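Local coordinates for RNA-dependent RNA Polymerase (Bombyx mori cytoplasmic polyhedrosis virus, PDB 6TZ0), which catalyses RNA-templated RNA synthesis, making plus strands by fully conservative transcription of the double-stranded viral genome and probably also the complementary minus strands after core assembly, at residues A[16-21]-A[780-785]; A[256-261]-A[286-291]; A[380-385]-A[570-575]; A[478-483]-A[743-748]. All blocks are in the same frame, centred on the assembly; numbering follows the deposited sequence.

How the contacts relate
Contact 1 joins the N-terminal end of the chain to helix 774-786, closing a long loop that encloses the other three contacts. Contact 4 is the most central, about 12 Å from the centre of the chain, and lies near residues that bind UTP in other structures of this protein: R479 is about 9 Å from R485 and 10 Å from D552 between side chains. Contact 2 is farther out, with the side chain of Q258 about 12 Å from that of D547, a magnesium ligand there. Contacts 2 and 4 come within about 12 Å at their nearest atoms. Contact 3 is peripheral, about 67 Å from contact 1 between centres, and both lie away from these sites.

Contact 1: A[16-21]-A[780-785]; sequences RKFTRE and LGFFCG
C784 N bonds to L780 O at 3.0 Å, a regular turn of helix 774-786, and from the same turn F782 reaches out to meet F18. The two phenylalanines arrive from opposite directions, and F18 CZ touches F782 CZ at 3.7 Å. Their centroids lie 5.8 Å apart with the planes at 50°, an oblique aromatic pair. A chi1 of 171° swings the F782 ring away from its own N and out from the helix. The same ring lays CD2 over the centre of one F783 face, 4.1 Å above that plane. Phenylalanine suits both buried places, being wholly apolar and flat enough to take several ring partners. F18 also stacks on F12 and meets F23 edge-to-face, while backbone bonds join its loop to P849 and E851. Immediately beyond, T19 is the N-cap of helix 20-35: its OG1 accepts a weak bond from E21 N at 3.3 Å. This is aromatic packing of the loop that leads into the N-cap of helix 20-35 against buried helix 774-786.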
loop_
_atom_site.group_PDB
_atom_site.type_symbol
_atom_site.label_atom_id
_atom_site.label_comp_id
_atom_site.label_asym_id
_atom_site.label_seq_id
_atom_site.Cartn_x
_atom_site.Cartn_y
_atom_site.Cartn_z
ATOM N N ARG A 16 -41.639 -19.827 -10.130
ATOM C CA ARG A 16 -40.211 -19.523 -10.292
ATOM C C ARG A 16 -39.701 -19.884 -11.682
ATOM O O ARG A 16 -38.540 -20.251 -11.856
ATOM C CB ARG A 16 -39.366 -20.185 -9.201
ATOM C CG ARG A 16 -39.697 -19.663 -7.819
ATOM C CD ARG A 16 -38.856 -20.306 -6.741
ATOM N NE ARG A 16 -39.292 -19.892 -5.413
ATOM C CZ ARG A 16 -38.777 -20.351 -4.279
ATOM N NH1 ARG A 16 -37.792 -21.234 -4.310
ATOM N NH2 ARG A 16 -39.242 -19.922 -3.118
ATOM N N LYS A 17 -40.582 -19.768 -12.672
ATOM C CA LYS A 17 -40.270 -19.985 -14.073
ATOM C C LYS A 17 -40.813 -18.806 -14.857
ATOM O O LYS A 17 -41.701 -18.090 -14.393
ATOM C CB LYS A 17 -40.892 -21.278 -14.606
ATOM C CG LYS A 17 -40.346 -22.540 -13.996
ATOM C CD LYS A 17 -41.037 -23.742 -14.581
ATOM C CE LYS A 17 -40.501 -25.020 -13.986
ATOM N NZ LYS A 17 -41.179 -26.202 -14.574
ATOM N N PHE A 18 -40.279 -18.605 -16.051
ATOM C CA PHE A 18 -40.735 -17.525 -16.914
ATOM C C PHE A 18 -41.502 -18.106 -18.092
ATOM O O PHE A 18 -40.908 -18.668 -19.015
ATOM C CB PHE A 18 -39.584 -16.651 -17.399
ATOM C CG PHE A 18 -38.952 -15.837 -16.319
ATOM C CD1 PHE A 18 -39.713 -14.953 -15.576
ATOM C CD2 PHE A 18 -37.586 -15.869 -16.117
ATOM C CE1 PHE A 18 -39.134 -14.182 -14.592
ATOM C CE2 PHE A 18 -36.999 -15.085 -15.145
ATOM C CZ PHE A 18 -37.776 -14.246 -14.379
ATOM N N THR A 19 -42.816 -17.956 -18.057
ATOM C CA THR A 19 -43.672 -18.172 -19.207
ATOM C C THR A 19 -43.776 -16.852 -19.967
ATOM O O THR A 19 -43.006 -15.918 -19.732
ATOM C CB THR A 19 -45.034 -18.695 -18.757
ATOM O OG1 THR A 19 -45.702 -17.689 -17.990
ATOM C CG2 THR A 19 -44.860 -19.930 -17.888
ATOM N N ARG A 20 -44.719 -16.760 -20.898
ATOM C CA ARG A 20 -44.943 -15.480 -21.556
ATOM C C ARG A 20 -45.930 -14.604 -20.799
ATOM O O ARG A 20 -45.955 -13.389 -21.019
ATOM C CB ARG A 20 -45.420 -15.690 -22.992
ATOM C CG ARG A 20 -44.371 -16.322 -23.881
ATOM C CD ARG A 20 -44.748 -16.249 -25.341
ATOM N NE ARG A 20 -45.986 -16.955 -25.653
ATOM C CZ ARG A 20 -46.062 -18.246 -25.966
ATOM N NH1 ARG A 20 -44.968 -18.990 -25.996
ATOM N NH2 ARG A 20 -47.237 -18.796 -26.236
ATOM N N GLU A 21 -46.732 -15.187 -19.912
ATOM C CA GLU A 21 -47.630 -14.422 -19.062
ATOM C C GLU A 21 -47.003 -14.022 -17.738
ATOM O O GLU A 21 -47.593 -13.216 -17.011
ATOM C CB GLU A 21 -48.910 -15.218 -18.775
ATOM C CG GLU A 21 -49.820 -15.421 -19.975
ATOM C CD GLU A 21 -49.456 -16.638 -20.807
ATOM O OE1 GLU A 21 -48.522 -17.373 -20.423
ATOM O OE2 GLU A 21 -50.112 -16.860 -21.845
ATOM N N LEU A 780 -31.839 -12.640 -5.297
ATOM C CA LEU A 780 -31.478 -11.305 -4.835
ATOM C C LEU A 780 -30.675 -10.550 -5.886
ATOM O O LEU A 780 -30.911 -9.357 -6.118
ATOM C CB LEU A 780 -30.692 -11.415 -3.534
ATOM C CG LEU A 780 -30.288 -10.128 -2.840
ATOM C CD1 LEU A 780 -31.521 -9.360 -2.445
ATOM C CD2 LEU A 780 -29.478 -10.471 -1.630
ATOM N N GLY A 781 -29.737 -11.232 -6.546
ATOM C CA GLY A 781 -29.013 -10.606 -7.639
ATOM C C GLY A 781 -29.879 -10.302 -8.847
ATOM O O GLY A 781 -29.676 -9.280 -9.515
ATOM N N PHE A 782 -30.859 -11.168 -9.138
ATOM C CA PHE A 782 -31.808 -10.881 -10.212
ATOM C C PHE A 782 -32.629 -9.634 -9.921
ATOM O O PHE A 782 -32.848 -8.811 -10.813
ATOM C CB PHE A 782 -32.737 -12.070 -10.441
ATOM C CG PHE A 782 -33.875 -11.777 -11.382
ATOM C CD1 PHE A 782 -33.656 -11.632 -12.739
ATOM C CD2 PHE A 782 -35.170 -11.659 -10.902
ATOM C CE1 PHE A 782 -34.707 -11.364 -13.597
ATOM C CE2 PHE A 782 -36.217 -11.392 -11.751
ATOM C CZ PHE A 782 -35.986 -11.245 -13.100
ATOM N N PHE A 783 -33.075 -9.461 -8.676
ATOM C CA PHE A 783 -33.870 -8.271 -8.389
ATOM C C PHE A 783 -33.024 -7.012 -8.266
ATOM O O PHE A 783 -33.513 -5.921 -8.580
ATOM C CB PHE A 783 -34.724 -8.468 -7.148
ATOM C CG PHE A 783 -35.965 -9.240 -7.416
ATOM C CD1 PHE A 783 -36.987 -8.665 -8.142
ATOM C CD2 PHE A 783 -36.123 -10.524 -6.942
ATOM C CE1 PHE A 783 -38.135 -9.359 -8.406
ATOM C CE2 PHE A 783 -37.277 -11.219 -7.197
ATOM C CZ PHE A 783 -38.279 -10.634 -7.933
ATOM N N CYS A 784 -31.759 -7.120 -7.855
ATOM C CA CYS A 784 -30.950 -5.905 -7.852
ATOM C C CYS A 784 -30.486 -5.550 -9.258
ATOM O O CYS A 784 -30.065 -4.416 -9.499
ATOM C CB CYS A 784 -29.748 -6.029 -6.917
ATOM S SG CYS A 784 -28.404 -7.024 -7.529
ATOM N N GLY A 785 -30.540 -6.499 -10.194
ATOM C CA GLY A 785 -30.385 -6.131 -11.590
ATOM C C GLY A 785 -31.668 -5.618 -12.215
ATOM O O GLY A 785 -31.632 -4.789 -13.127
#

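Contact 2: A[256-261]-A[286-291]; sequences WYQEAL and TSEPHF
T286 meets L261 along its side chain. Its CB lies 3.4 Å from L261 O and 4.3 Å from L261 CG. One bond further, T286 OG1 donates to L261 O at 2.8 Å. The C=O...OG1 angle of 165° places the hydroxyl almost straight ahead of the carbonyl. Threonine serves well here, offering a hydroxyl to a carbonyl in the last turns of helix 257-264 and carbon to the leucine beside it. One turn earlier in the helix, Q258 is stretched out in full, bringing NE2 to 3.9 Å from E288 OE1. That separation makes a loose approach, and the amide and carboxylate planes stand 82° apart. Each polar end has its own partner nearby: E288 OE1 accepts from Q717 N, and Q258 NE2 bonds weakly to L715 O. A T286-G265 backbone bond and one between E288 N and H262 ND1 are further ties. They join the C-terminal end of helix 257-264 to the chain leaving strand 278-285, which with strand 266-272 probably forms a beta hairpin.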
loop_
_atom_site.group_PDB
_atom_site.type_symbol
_atom_site.label_atom_id
_atom_site.label_comp_id
_atom_site.label_asym_id
_atom_site.label_seq_id
_atom_site.Cartn_x
_atom_site.Cartn_y
_atom_site.Cartn_z
ATOM N N TRP A 256 -16.936 -17.143 21.087
ATOM C CA TRP A 256 -17.571 -18.197 21.867
ATOM C C TRP A 256 -17.518 -19.561 21.190
ATOM O O TRP A 256 -17.810 -20.571 21.850
ATOM C CB TRP A 256 -19.033 -17.817 22.131
ATOM C CG TRP A 256 -19.778 -17.558 20.858
ATOM C CD1 TRP A 256 -19.895 -16.368 20.216
ATOM C CD2 TRP A 256 -20.472 -18.517 20.053
ATOM N NE1 TRP A 256 -20.621 -16.520 19.068
ATOM C CE2 TRP A 256 -20.984 -17.834 18.943
ATOM C CE3 TRP A 256 -20.708 -19.889 20.166
ATOM C CZ2 TRP A 256 -21.718 -18.470 17.955
ATOM C CZ3 TRP A 256 -21.432 -20.517 19.185
ATOM C CH2 TRP A 256 -21.930 -19.808 18.095
ATOM N N TYR A 257 -17.189 -19.616 19.893
ATOM C CA TYR A 257 -17.373 -20.845 19.127
ATOM C C TYR A 257 -16.387 -21.919 19.538
ATOM O O TYR A 257 -16.679 -23.106 19.379
ATOM C CB TYR A 257 -17.254 -20.575 17.625
ATOM C CG TYR A 257 -15.852 -20.343 17.111
ATOM C CD1 TYR A 257 -15.252 -19.100 17.219
ATOM C CD2 TYR A 257 -15.153 -21.353 16.455
ATOM C CE1 TYR A 257 -13.984 -18.881 16.735
ATOM C CE2 TYR A 257 -13.884 -21.140 15.970
ATOM C CZ TYR A 257 -13.306 -19.901 16.113
ATOM O OH TYR A 257 -12.041 -19.681 15.625
ATOM N N GLN A 258 -15.248 -21.521 20.096
ATOM C CA GLN A 258 -14.279 -22.482 20.591
ATOM C C GLN A 258 -14.811 -23.209 21.819
ATOM O O GLN A 258 -14.664 -24.430 21.937
ATOM C CB GLN A 258 -12.974 -21.753 20.886
ATOM C CG GLN A 258 -11.788 -22.622 21.151
ATOM C CD GLN A 258 -10.535 -21.804 21.271
ATOM O OE1 GLN A 258 -10.584 -20.579 21.259
ATOM N NE2 GLN A 258 -9.402 -22.467 21.350
ATOM N N GLU A 259 -15.490 -22.486 22.712
ATOM C CA GLU A 259 -16.138 -23.123 23.854
ATOM C C GLU A 259 -17.320 -23.982 23.430
ATOM O O GLU A 259 -17.547 -25.053 24.008
ATOM C CB GLU A 259 -16.589 -22.062 24.852
ATOM C CG GLU A 259 -17.190 -22.617 26.118
ATOM C CD GLU A 259 -17.611 -21.532 27.071
ATOM O OE1 GLU A 259 -17.406 -20.347 26.742
ATOM O OE2 GLU A 259 -18.157 -21.859 28.143
ATOM N N ALA A 260 -18.073 -23.531 22.423
ATOM C CA ALA A 260 -19.182 -24.334 21.913
ATOM C C ALA A 260 -18.692 -25.646 21.308
ATOM O O ALA A 260 -19.251 -26.716 21.583
ATOM C CB ALA A 260 -19.973 -23.537 20.881
ATOM N N LEU A 261 -17.623 -25.583 20.518
ATOM C CA LEU A 261 -17.066 -26.770 19.893
ATOM C C LEU A 261 -16.369 -27.665 20.909
ATOM O O LEU A 261 -16.300 -28.881 20.708
ATOM C CB LEU A 261 -16.104 -26.345 18.788
ATOM C CG LEU A 261 -15.651 -27.352 17.740
ATOM C CD1 LEU A 261 -16.819 -27.764 16.865
ATOM C CD2 LEU A 261 -14.576 -26.718 16.915
ATOM N N THR A 286 -13.207 -33.142 20.314
ATOM C CA THR A 286 -13.076 -31.706 20.114
ATOM C C THR A 286 -12.933 -30.963 21.430
ATOM O O THR A 286 -13.109 -29.744 21.472
ATOM C CB THR A 286 -14.260 -31.154 19.321
ATOM O OG1 THR A 286 -15.485 -31.437 20.007
ATOM C CG2 THR A 286 -14.302 -31.751 17.936
ATOM N N SER A 287 -12.631 -31.680 22.504
ATOM C CA SER A 287 -12.316 -31.041 23.768
ATOM C C SER A 287 -10.975 -30.327 23.669
ATOM O O SER A 287 -10.121 -30.698 22.864
ATOM C CB SER A 287 -12.291 -32.073 24.887
ATOM O OG SER A 287 -11.260 -33.015 24.676
ATOM N N GLU A 288 -10.791 -29.308 24.487
ATOM C CA GLU A 288 -9.639 -28.426 24.420
ATOM C C GLU A 288 -8.699 -28.675 25.592
ATOM O O GLU A 288 -9.113 -29.210 26.625
ATOM C CB GLU A 288 -10.107 -26.965 24.420
ATOM C CG GLU A 288 -10.957 -26.584 23.221
ATOM C CD GLU A 288 -10.202 -26.620 21.911
ATOM O OE1 GLU A 288 -8.989 -26.332 21.907
ATOM O OE2 GLU A 288 -10.823 -26.938 20.879
ATOM N N PRO A 289 -7.419 -28.321 25.465
ATOM C CA PRO A 289 -6.498 -28.445 26.601
ATOM C C PRO A 289 -6.818 -27.440 27.697
ATOM O O PRO A 289 -7.621 -26.522 27.528
ATOM C CB PRO A 289 -5.130 -28.170 25.979
ATOM C CG PRO A 289 -5.298 -28.471 24.548
ATOM C CD PRO A 289 -6.686 -28.061 24.212
ATOM N N HIS A 290 -6.153 -27.616 28.838
ATOM C CA HIS A 290 -6.553 -26.902 30.047
ATOM C C HIS A 290 -6.162 -25.433 30.017
ATOM O O HIS A 290 -6.796 -24.617 30.691
ATOM C CB HIS A 290 -5.950 -27.577 31.279
ATOM C CG HIS A 290 -4.458 -27.510 31.337
ATOM N ND1 HIS A 290 -3.785 -26.461 31.921
ATOM C CD2 HIS A 290 -3.509 -28.357 30.876
ATOM C CE1 HIS A 290 -2.484 -26.666 31.819
ATOM N NE2 HIS A 290 -2.290 -27.810 31.190
ATOM N N PHE A 291 -5.132 -25.074 29.256
ATOM C CA PHE A 291 -4.766 -23.672 29.107
ATOM C C PHE A 291 -5.692 -22.926 28.156
ATOM O O PHE A 291 -5.672 -21.693 28.129
ATOM C CB PHE A 291 -3.304 -23.552 28.659
ATOM C CG PHE A 291 -2.945 -24.402 27.469
ATOM C CD1 PHE A 291 -3.132 -23.941 26.176
ATOM C CD2 PHE A 291 -2.400 -25.663 27.647
ATOM C CE1 PHE A 291 -2.798 -24.729 25.089
ATOM C CE2 PHE A 291 -2.056 -26.445 26.568
ATOM C CZ PHE A 291 -2.258 -25.979 25.288
#

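Contact 3: A[380-385]-A[570-575]; sequences SLKQKY and VASKCT
No flat group lies between K382 and S572, whose meeting is that of an ammonium with a CH2OH; the flat groups stand around it. The W606 indole packs against S572 and A571 and bonds through NE1 to L381 O, thereby linking both segments. The amide of Q383 takes a weak bond on OE1 from S380 OG, at 3.3 Å, while its NE2 bonds weakly to D561. Between the segments themselves, K382 NZ comes to 3.3 Å from S572 OG and 3.4 Å from S572 CB. The lysine chain runs straight at first, then bends twice near its end (chi3 -68°, chi4 -67°), and these bends bring NZ to the side chain of S572. A long, flexible lysine suits this, since its CB need not aim at the helix for its tip to arrive. Both residues are partly exposed, so a charged tip is tolerated. The small serine lets it come close, and its OG is already engaged by D569 O, with a weaker bond to L568 O. K573 NZ lies 6.3 Å from K382 NZ, so the two like charges may mildly repel. L381 and K382 together face M373, forming a classic beta bulge in edge strand 380-384. The contact thus places the bulged edge of a four-stranded antiparallel sheet against the C-terminal turn of helix 557-573, within the central polymerase domain.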
loop_
_atom_site.group_PDB
_atom_site.type_symbol
_atom_site.label_atom_id
_atom_site.label_comp_id
_atom_site.label_asym_id
_atom_site.label_seq_id
_atom_site.Cartn_x
_atom_site.Cartn_y
_atom_site.Cartn_z
ATOM N N SER A 380 25.952 4.546 10.752
ATOM C CA SER A 380 26.329 3.141 10.798
ATOM C C SER A 380 26.380 2.521 9.410
ATOM O O SER A 380 25.464 2.696 8.602
ATOM C CB SER A 380 25.352 2.366 11.676
ATOM O OG SER A 380 25.672 0.991 11.703
ATOM N N LEU A 381 27.456 1.785 9.149
ATOM C CA LEU A 381 27.617 0.965 7.959
ATOM C C LEU A 381 27.620 -0.526 8.253
ATOM O O LEU A 381 27.317 -1.317 7.363
ATOM C CB LEU A 381 28.917 1.334 7.239
ATOM C CG LEU A 381 28.959 2.647 6.469
ATOM C CD1 LEU A 381 30.348 2.990 6.092
ATOM C CD2 LEU A 381 28.174 2.490 5.211
ATOM N N LYS A 382 27.930 -0.920 9.484
ATOM C CA LYS A 382 28.009 -2.317 9.868
ATOM C C LYS A 382 27.760 -2.412 11.362
ATOM O O LYS A 382 28.314 -1.632 12.135
ATOM C CB LYS A 382 29.371 -2.903 9.517
ATOM C CG LYS A 382 29.486 -4.388 9.674
ATOM C CD LYS A 382 30.885 -4.822 9.326
ATOM C CE LYS A 382 31.157 -4.628 7.849
ATOM N NZ LYS A 382 30.338 -5.547 7.017
ATOM N N GLN A 383 26.944 -3.379 11.767
ATOM C CA GLN A 383 26.511 -3.445 13.153
ATOM C C GLN A 383 26.086 -4.864 13.500
ATOM O O GLN A 383 25.782 -5.674 12.624
ATOM C CB GLN A 383 25.394 -2.435 13.404
ATOM C CG GLN A 383 24.274 -2.551 12.417
ATOM C CD GLN A 383 23.266 -1.452 12.567
ATOM O OE1 GLN A 383 23.399 -0.594 13.430
ATOM N NE2 GLN A 383 22.245 -1.465 11.725
ATOM N N LYS A 384 26.078 -5.151 14.798
ATOM C CA LYS A 384 25.901 -6.508 15.290
ATOM C C LYS A 384 25.349 -6.430 16.703
ATOM O O LYS A 384 25.674 -5.508 17.450
ATOM C CB LYS A 384 27.237 -7.261 15.258
ATOM C CG LYS A 384 27.160 -8.750 15.504
ATOM C CD LYS A 384 28.527 -9.374 15.366
ATOM C CE LYS A 384 28.450 -10.885 15.377
ATOM N NZ LYS A 384 28.007 -11.419 16.685
ATOM N N TYR A 385 24.504 -7.390 17.062
ATOM C CA TYR A 385 23.870 -7.392 18.375
ATOM C C TYR A 385 24.705 -8.134 19.404
ATOM O O TYR A 385 25.296 -9.176 19.113
ATOM C CB TYR A 385 22.473 -8.007 18.302
ATOM C CG TYR A 385 21.449 -7.056 17.749
ATOM C CD1 TYR A 385 20.828 -6.133 18.574
ATOM C CD2 TYR A 385 21.134 -7.052 16.404
ATOM C CE1 TYR A 385 19.909 -5.251 18.083
ATOM C CE2 TYR A 385 20.205 -6.177 15.904
ATOM C CZ TYR A 385 19.605 -5.276 16.747
ATOM O OH TYR A 385 18.689 -4.394 16.246
ATOM N N VAL A 570 23.660 -7.710 4.073
ATOM C CA VAL A 570 23.571 -8.083 2.663
ATOM C C VAL A 570 24.189 -7.002 1.782
ATOM O O VAL A 570 24.864 -7.301 0.792
ATOM C CB VAL A 570 22.109 -8.361 2.276
ATOM C CG1 VAL A 570 22.008 -8.765 0.825
ATOM C CG2 VAL A 570 21.535 -9.435 3.146
ATOM N N ALA A 571 24.018 -5.734 2.159
ATOM C CA ALA A 571 24.565 -4.639 1.372
ATOM C C ALA A 571 26.081 -4.580 1.454
ATOM O O ALA A 571 26.733 -4.193 0.481
ATOM C CB ALA A 571 23.962 -3.317 1.835
ATOM N N SER A 572 26.661 -4.960 2.590
ATOM C CA SER A 572 28.112 -4.996 2.682
ATOM C C SER A 572 28.681 -6.169 1.901
ATOM O O SER A 572 29.753 -6.052 1.298
ATOM C CB SER A 572 28.545 -5.076 4.139
ATOM O OG SER A 572 28.218 -6.339 4.679
ATOM N N LYS A 573 27.979 -7.308 1.884
ATOM C CA LYS A 573 28.526 -8.466 1.181
ATOM C C LYS A 573 28.445 -8.364 -0.339
ATOM O O LYS A 573 29.195 -9.063 -1.023
ATOM C CB LYS A 573 27.838 -9.753 1.630
ATOM C CG LYS A 573 28.279 -10.258 2.987
ATOM C CD LYS A 573 27.531 -11.514 3.366
ATOM C CE LYS A 573 28.104 -12.147 4.624
ATOM N NZ LYS A 573 27.933 -11.301 5.832
ATOM N N CYS A 574 27.577 -7.525 -0.892
ATOM C CA CYS A 574 27.343 -7.562 -2.328
ATOM C C CYS A 574 28.351 -6.691 -3.074
ATOM O O CYS A 574 29.255 -6.094 -2.490
ATOM C CB CYS A 574 25.909 -7.142 -2.650
ATOM S SG CYS A 574 25.489 -5.444 -2.256
ATOM N N THR A 575 28.204 -6.638 -4.399
ATOM C CA THR A 575 29.064 -5.829 -5.269
ATOM C C THR A 575 28.160 -5.211 -6.334
ATOM O O THR A 575 27.958 -5.791 -7.404
ATOM C CB THR A 575 30.170 -6.676 -5.886
ATOM O OG1 THR A 575 30.904 -7.333 -4.848
ATOM C CG2 THR A 575 31.137 -5.809 -6.678
#

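Contact 4: A[478-483]-A[743-748]; sequences ERQQSD and TREDTK
The loop 478-483, which brings R479 and Q480 against E745, lies between strands 474-477 and 489-491 and leads towards the UTP-binding R485; its place is consistent with motif F of the fingers in viral RNA polymerases. Opposite it, 743-748 is a loop ahead of helix 754-766. Q480 CB lies 3.7 Å from E745 CG. Glutamine suits this buried place, its methylenes packing on E745 and its amide being neutral. The amide and carboxylate planes stand 80° apart. E745 is fully extended (chi1 179°), which carries the carboxylate alongside the Q480 backbone: OE2 is 3.5 Å from Q480 N and 3.9 Å from R479 CG. Glutamate fits, having methylenes to pack on the glutamine and a charged end that can remain near the surface. R479 NH1 is 4.8 Å from E745 OE2, too far for contact, though the opposite charges probably attract weakly. On the sequence neighbours of E745, a salt-bridge network probably helps to hold the loop. R744 NH2 pairs with D746 OD1 at 3.5 Å, K748 adds a long bridge to the same carboxylate, and E759 pairs with R744 NH1. Finally, R744 NE donates to D746 O at 3.2 Å, with that oxygen lying in the guanidinium plane.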
loop_
_atom_site.group_PDB
_atom_site.type_symbol
_atom_site.label_atom_id
_atom_site.label_comp_id
_atom_site.label_asym_id
_atom_site.label_seq_id
_atom_site.Cartn_x
_atom_site.Cartn_y
_atom_site.Cartn_z
ATOM N N GLU A 478 -6.877 8.364 3.557
ATOM C CA GLU A 478 -7.629 7.440 4.384
ATOM C C GLU A 478 -8.158 6.268 3.556
ATOM O O GLU A 478 -7.942 6.178 2.347
ATOM C CB GLU A 478 -8.727 8.207 5.118
ATOM C CG GLU A 478 -9.635 9.027 4.225
ATOM C CD GLU A 478 -10.809 8.229 3.739
ATOM O OE1 GLU A 478 -11.077 7.192 4.367
ATOM O OE2 GLU A 478 -11.453 8.624 2.743
ATOM N N ARG A 479 -8.860 5.353 4.221
ATOM C CA ARG A 479 -9.304 4.108 3.610
ATOM C C ARG A 479 -10.671 3.742 4.184
ATOM O O ARG A 479 -11.086 4.256 5.221
ATOM C CB ARG A 479 -8.259 2.998 3.853
ATOM C CG ARG A 479 -8.441 1.706 3.071
ATOM C CD ARG A 479 -7.338 0.701 3.325
ATOM N NE ARG A 479 -7.645 -0.578 2.690
ATOM C CZ ARG A 479 -7.381 -0.865 1.421
ATOM N NH1 ARG A 479 -6.803 0.035 0.637
ATOM N NH2 ARG A 479 -7.698 -2.054 0.929
ATOM N N GLN A 480 -11.408 2.906 3.464
ATOM C CA GLN A 480 -12.553 2.201 4.014
ATOM C C GLN A 480 -12.370 0.706 3.839
ATOM O O GLN A 480 -11.866 0.252 2.808
ATOM C CB GLN A 480 -13.871 2.589 3.343
ATOM C CG GLN A 480 -14.580 3.805 3.869
ATOM C CD GLN A 480 -13.930 5.096 3.474
ATOM O OE1 GLN A 480 -13.554 5.890 4.323
ATOM N NE2 GLN A 480 -13.798 5.320 2.174
ATOM N N GLN A 481 -12.771 -0.046 4.859
ATOM C CA GLN A 481 -13.181 -1.430 4.692
ATOM C C GLN A 481 -14.117 -1.777 5.835
ATOM O O GLN A 481 -14.061 -1.171 6.907
ATOM C CB GLN A 481 -12.004 -2.414 4.620
ATOM C CG GLN A 481 -11.136 -2.546 5.848
ATOM C CD GLN A 481 -10.005 -3.526 5.597
ATOM O OE1 GLN A 481 -9.922 -4.121 4.526
ATOM N NE2 GLN A 481 -9.135 -3.701 6.577
ATOM N N SER A 482 -14.996 -2.737 5.580
ATOM C CA SER A 482 -16.015 -3.096 6.549
ATOM C C SER A 482 -15.404 -3.865 7.711
ATOM O O SER A 482 -14.336 -4.472 7.584
ATOM C CB SER A 482 -17.113 -3.923 5.884
ATOM O OG SER A 482 -16.603 -5.144 5.390
ATOM N N ASP A 483 -16.087 -3.787 8.859
ATOM C CA ASP A 483 -15.745 -4.494 10.097
ATOM C C ASP A 483 -14.362 -4.091 10.624
ATOM O O ASP A 483 -13.682 -4.871 11.294
ATOM C CB ASP A 483 -15.847 -6.016 9.900
ATOM C CG ASP A 483 -16.060 -6.767 11.192
ATOM O OD1 ASP A 483 -16.211 -6.109 12.238
ATOM O OD2 ASP A 483 -16.058 -8.014 11.159
ATOM N N THR A 743 -22.792 -1.375 -0.403
ATOM C CA THR A 743 -22.015 -0.185 -0.086
ATOM C C THR A 743 -20.691 -0.200 -0.842
ATOM O O THR A 743 -20.301 -1.208 -1.428
ATOM C CB THR A 743 -21.770 -0.073 1.423
ATOM O OG1 THR A 743 -20.989 -1.186 1.861
ATOM C CG2 THR A 743 -23.080 -0.079 2.179
ATOM N N ARG A 744 -20.002 0.944 -0.829
ATOM C CA ARG A 744 -18.714 1.089 -1.499
ATOM C C ARG A 744 -17.715 1.806 -0.606
ATOM O O ARG A 744 -18.040 2.286 0.481
ATOM C CB ARG A 744 -18.815 1.872 -2.808
ATOM C CG ARG A 744 -19.514 1.159 -3.903
ATOM C CD ARG A 744 -19.536 1.995 -5.156
ATOM N NE ARG A 744 -18.201 2.167 -5.709
ATOM C CZ ARG A 744 -17.635 1.311 -6.551
ATOM N NH1 ARG A 744 -18.292 0.228 -6.934
ATOM N NH2 ARG A 744 -16.413 1.537 -7.012
ATOM N N GLU A 745 -16.474 1.866 -1.095
ATOM C CA GLU A 745 -15.457 2.694 -0.460
ATOM C C GLU A 745 -15.579 4.141 -0.904
ATOM O O GLU A 745 -15.482 5.061 -0.085
ATOM C CB GLU A 745 -14.064 2.147 -0.772
ATOM C CG GLU A 745 -12.933 2.959 -0.168
ATOM C CD GLU A 745 -11.567 2.359 -0.420
ATOM O OE1 GLU A 745 -11.490 1.309 -1.091
ATOM O OE2 GLU A 745 -10.570 2.940 0.059
ATOM N N ASP A 746 -15.806 4.362 -2.191
ATOM C CA ASP A 746 -15.948 5.696 -2.743
ATOM C C ASP A 746 -17.281 5.839 -3.464
ATOM O O ASP A 746 -17.814 4.877 -4.022
ATOM C CB ASP A 746 -14.790 6.022 -3.695
ATOM C CG ASP A 746 -14.586 4.959 -4.762
ATOM O OD1 ASP A 746 -15.208 3.881 -4.680
ATOM O OD2 ASP A 746 -13.802 5.210 -5.700
ATOM N N THR A 747 -17.819 7.053 -3.437
ATOM C CA THR A 747 -18.993 7.371 -4.236
ATOM C C THR A 747 -18.554 7.546 -5.680
ATOM O O THR A 747 -17.642 8.327 -5.965
ATOM C CB THR A 747 -19.682 8.632 -3.725
ATOM O OG1 THR A 747 -20.114 8.431 -2.375
ATOM C CG2 THR A 747 -20.885 8.951 -4.589
ATOM N N LYS A 748 -19.192 6.815 -6.586
ATOM C CA LYS A 748 -18.806 6.840 -7.986
ATOM C C LYS A 748 -20.029 6.559 -8.840
ATOM O O LYS A 748 -20.773 5.614 -8.560
ATOM C CB LYS A 748 -17.711 5.806 -8.264
ATOM C CG LYS A 748 -17.141 5.855 -9.665
ATOM C CD LYS A 748 -16.134 4.738 -9.888
ATOM C CE LYS A 748 -14.825 5.022 -9.169
ATOM N NZ LYS A 748 -13.780 4.005 -9.478
#